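Glycerophosphoryl diester phosphodiesterase (Parabacteroides distasonis, PDB 3MZ2) probably hydrolyses glycerophosphodiesters and has a TIM-barrel fold of the GDPD type. Local coordinates at residues E51-T56 / F64-R69. Numbering follows the deposited sequence. Where two conformers were deposited one is given.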
loop_
_atom_site.group_PDB
_atom_site.type_symbol
_atom_site.label_atom_id
_atom_site.label_comp_id
_atom_site.label_asym_id
_atom_site.label_seq_id
_atom_site.Cartn_x
_atom_site.Cartn_y
_atom_site.Cartn_z
ATOM N N GLU A 51 8.562 16.662 17.428
ATOM C CA GLU A 51 9.874 17.103 17.912
ATOM C C GLU A 51 10.917 17.007 16.800
ATOM O O GLU A 51 11.780 17.878 16.648
ATOM C CB GLU A 51 10.276 16.263 19.136
ATOM C CG GLU A 51 9.430 16.559 20.371
ATOM C CD GLU A 51 8.104 15.777 20.461
ATOM O OE1 GLU A 51 7.787 14.973 19.557
ATOM O OE2 GLU A 51 7.370 15.981 21.457
ATOM N N THR A 52 10.872 15.945 16.029
ATOM C CA THR A 52 11.822 15.793 14.941
ATOM C C THR A 52 11.622 16.803 13.824
ATOM O O THR A 52 12.600 17.314 13.271
ATOM C CB THR A 52 11.770 14.400 14.401
ATOM O OG1 THR A 52 11.834 13.517 15.521
ATOM C CG2 THR A 52 12.939 14.141 13.472
ATOM N N PHE A 53 10.369 17.122 13.522
ATOM C CA PHE A 53 10.097 18.154 12.533
ATOM C C PHE A 53 10.731 19.469 12.975
ATOM O O PHE A 53 11.402 20.158 12.183
ATOM C CB PHE A 53 8.586 18.403 12.296
ATOM C CG PHE A 53 7.743 17.173 12.058
ATOM C CD1 PHE A 53 8.243 16.041 11.435
ATOM C CD2 PHE A 53 6.376 17.215 12.390
ATOM C CE1 PHE A 53 7.420 14.974 11.186
ATOM C CE2 PHE A 53 5.566 16.112 12.204
ATOM C CZ PHE A 53 6.070 14.990 11.606
ATOM N N GLU A 54 10.465 19.847 14.228
ATOM C CA GLU A 54 10.977 21.109 14.786
ATOM C C GLU A 54 12.519 21.165 14.799
ATOM O O GLU A 54 13.141 22.198 14.428
ATOM C CB GLU A 54 10.428 21.291 16.209
ATOM C CG GLU A 54 8.929 21.436 16.263
ATOM C CD GLU A 54 8.294 21.136 17.634
ATOM O OE1 GLU A 54 9.032 21.026 18.655
ATOM O OE2 GLU A 54 7.036 21.008 17.666
ATOM N N ASN A 55 13.123 20.072 15.238
ATOM C CA ASN A 55 14.580 19.927 15.221
ATOM C C ASN A 55 15.138 20.098 13.817
ATOM O O ASN A 55 16.079 20.874 13.602
ATOM C CB ASN A 55 14.994 18.557 15.766
ATOM C CG ASN A 55 16.513 18.419 15.909
ATOM O OD1 ASN A 55 17.137 19.208 16.623
ATOM N ND2 ASN A 55 17.096 17.404 15.279
ATOM N N THR A 56 14.560 19.431 12.840
ATOM C CA THR A 56 15.053 19.585 11.480
ATOM C C THR A 56 15.002 21.048 11.019
ATOM O O THR A 56 15.962 21.529 10.466
ATOM C CB THR A 56 14.286 18.697 10.482
ATOM O OG1 THR A 56 14.454 17.322 10.840
ATOM C CG2 THR A 56 14.764 18.869 9.025
ATOM N N PHE A 64 8.134 17.913 4.926
ATOM C CA PHE A 64 8.092 16.640 5.662
ATOM C C PHE A 64 7.088 15.675 5.035
ATOM O O PHE A 64 5.912 15.963 4.957
ATOM C CB PHE A 64 7.759 16.893 7.148
ATOM C CG PHE A 64 8.787 17.764 7.843
ATOM C CD1 PHE A 64 10.019 17.247 8.114
ATOM C CD2 PHE A 64 8.559 19.073 8.107
ATOM C CE1 PHE A 64 10.998 18.018 8.742
ATOM C CE2 PHE A 64 9.543 19.868 8.709
ATOM C CZ PHE A 64 10.791 19.334 8.991
ATOM N N GLU A 65 7.585 14.500 4.694
ATOM C CA GLU A 65 6.776 13.411 4.176
ATOM C C GLU A 65 6.411 12.563 5.393
ATOM O O GLU A 65 7.279 12.200 6.173
ATOM C CB GLU A 65 7.626 12.618 3.194
ATOM C CG GLU A 65 6.844 11.501 2.555
ATOM C CD GLU A 65 6.982 10.160 3.221
ATOM O OE1 GLU A 65 7.758 9.989 4.179
ATOM O OE2 GLU A 65 6.276 9.245 2.737
ATOM N N ILE A 66 5.122 12.311 5.615
ATOM C CA ILE A 66 4.657 11.689 6.837
ATOM C C ILE A 66 3.677 10.556 6.526
ATOM O O ILE A 66 3.155 10.436 5.392
ATOM C CB ILE A 66 4.048 12.772 7.792
ATOM C CG1 ILE A 66 2.859 13.479 7.146
ATOM C CG2 ILE A 66 5.146 13.798 8.153
ATOM C CD1 ILE A 66 2.140 14.554 8.008
ATOM N N ASP A 67 3.408 9.744 7.551
ATOM C CA ASP A 67 2.664 8.493 7.432
ATOM C C ASP A 67 1.357 8.489 8.253
ATOM O O ASP A 67 1.342 8.024 9.397
ATOM C CB ASP A 67 3.556 7.310 7.901
ATOM C CG ASP A 67 4.835 7.196 7.092
ATOM O OD1 ASP A 67 4.699 6.930 5.877
ATOM O OD2 ASP A 67 5.929 7.359 7.659
ATOM N N PRO A 68 0.250 8.995 7.674
ATOM C CA PRO A 68 -1.043 8.986 8.360
ATOM C C PRO A 68 -1.657 7.593 8.382
ATOM O O PRO A 68 -1.631 6.873 7.383
ATOM C CB PRO A 68 -1.921 9.954 7.547
ATOM C CG PRO A 68 -1.119 10.425 6.417
ATOM C CD PRO A 68 0.162 9.631 6.354
ATOM N N ARG A 69 -2.146 7.196 9.548
ATOM C CA ARG A 69 -2.847 5.939 9.692
ATOM C C ARG A 69 -3.829 6.017 10.867
ATOM O O ARG A 69 -3.820 6.943 11.670
ATOM C CB ARG A 69 -1.890 4.745 9.877
ATOM C CG ARG A 69 -1.099 4.767 11.135
ATOM C CD ARG A 69 -0.435 3.417 11.466
ATOM N NE ARG A 69 0.426 2.856 10.395
ATOM C CZ ARG A 69 0.107 1.806 9.654
ATOM N NH1 ARG A 69 -1.075 1.220 9.771
ATOM N NH2 ARG A 69 0.967 1.388 8.737
#
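The ring of Phe64 carries Phe53 on one face and Thr56 at its edge. Phe53 CB sits over that face, 4.1 Å from the centroid of the Phe64 ring, a CH-pi contact offset toward the rim. Backbone atoms of the helix also reach this ring, with Phe53 O lying 3.4 Å from Phe64 CZ. In the ring plane, Thr56 CB meets the edge at Phe64 CE1, 3.8 Å away, and Thr56 CG2 touches the same corner. The two side chains approach from opposite directions, the threonine from the helix and the phenyl from the strand.

The two phenyl rings meet obliquely, their planes 34° apart and their centroids 5.1 Å apart. CD1 of Phe53 rests 4.0 Å from CD1 of Phe64. Phe53 CG is anti to its carbonyl carbon (chi1 -49°), which carries the ring past Phe64 to the next strand residue that faces the helix, where Phe53 CZ lies 3.8 Å from Ile66 CG2. Phe64 and Ile66 both turn toward the helix, while the intervening Glu65 points away from it and hydrogen-bonds through OE1 to the backbone N of Arg38.

All four touching residues are buried, and their side-chain contacts are largely apolar, with one backbone carbonyl, that of Phe53, against the Phe64 ring. Leu78 of strand 76-78 also packs on Phe53 and Ile66, and Pro268 at the start of helix 268-275 touches Thr56. The short segments 51-56 and 64-66 run nearly antiparallel (165°), as expected where a helix connects two parallel strands, here 33-36 and 63-70, in a beta-alpha-beta crossover. The aromatic pair packs between helix and strand of this unit, in the layer that joins the outer helices to the barrel of a TIM-barrel fold.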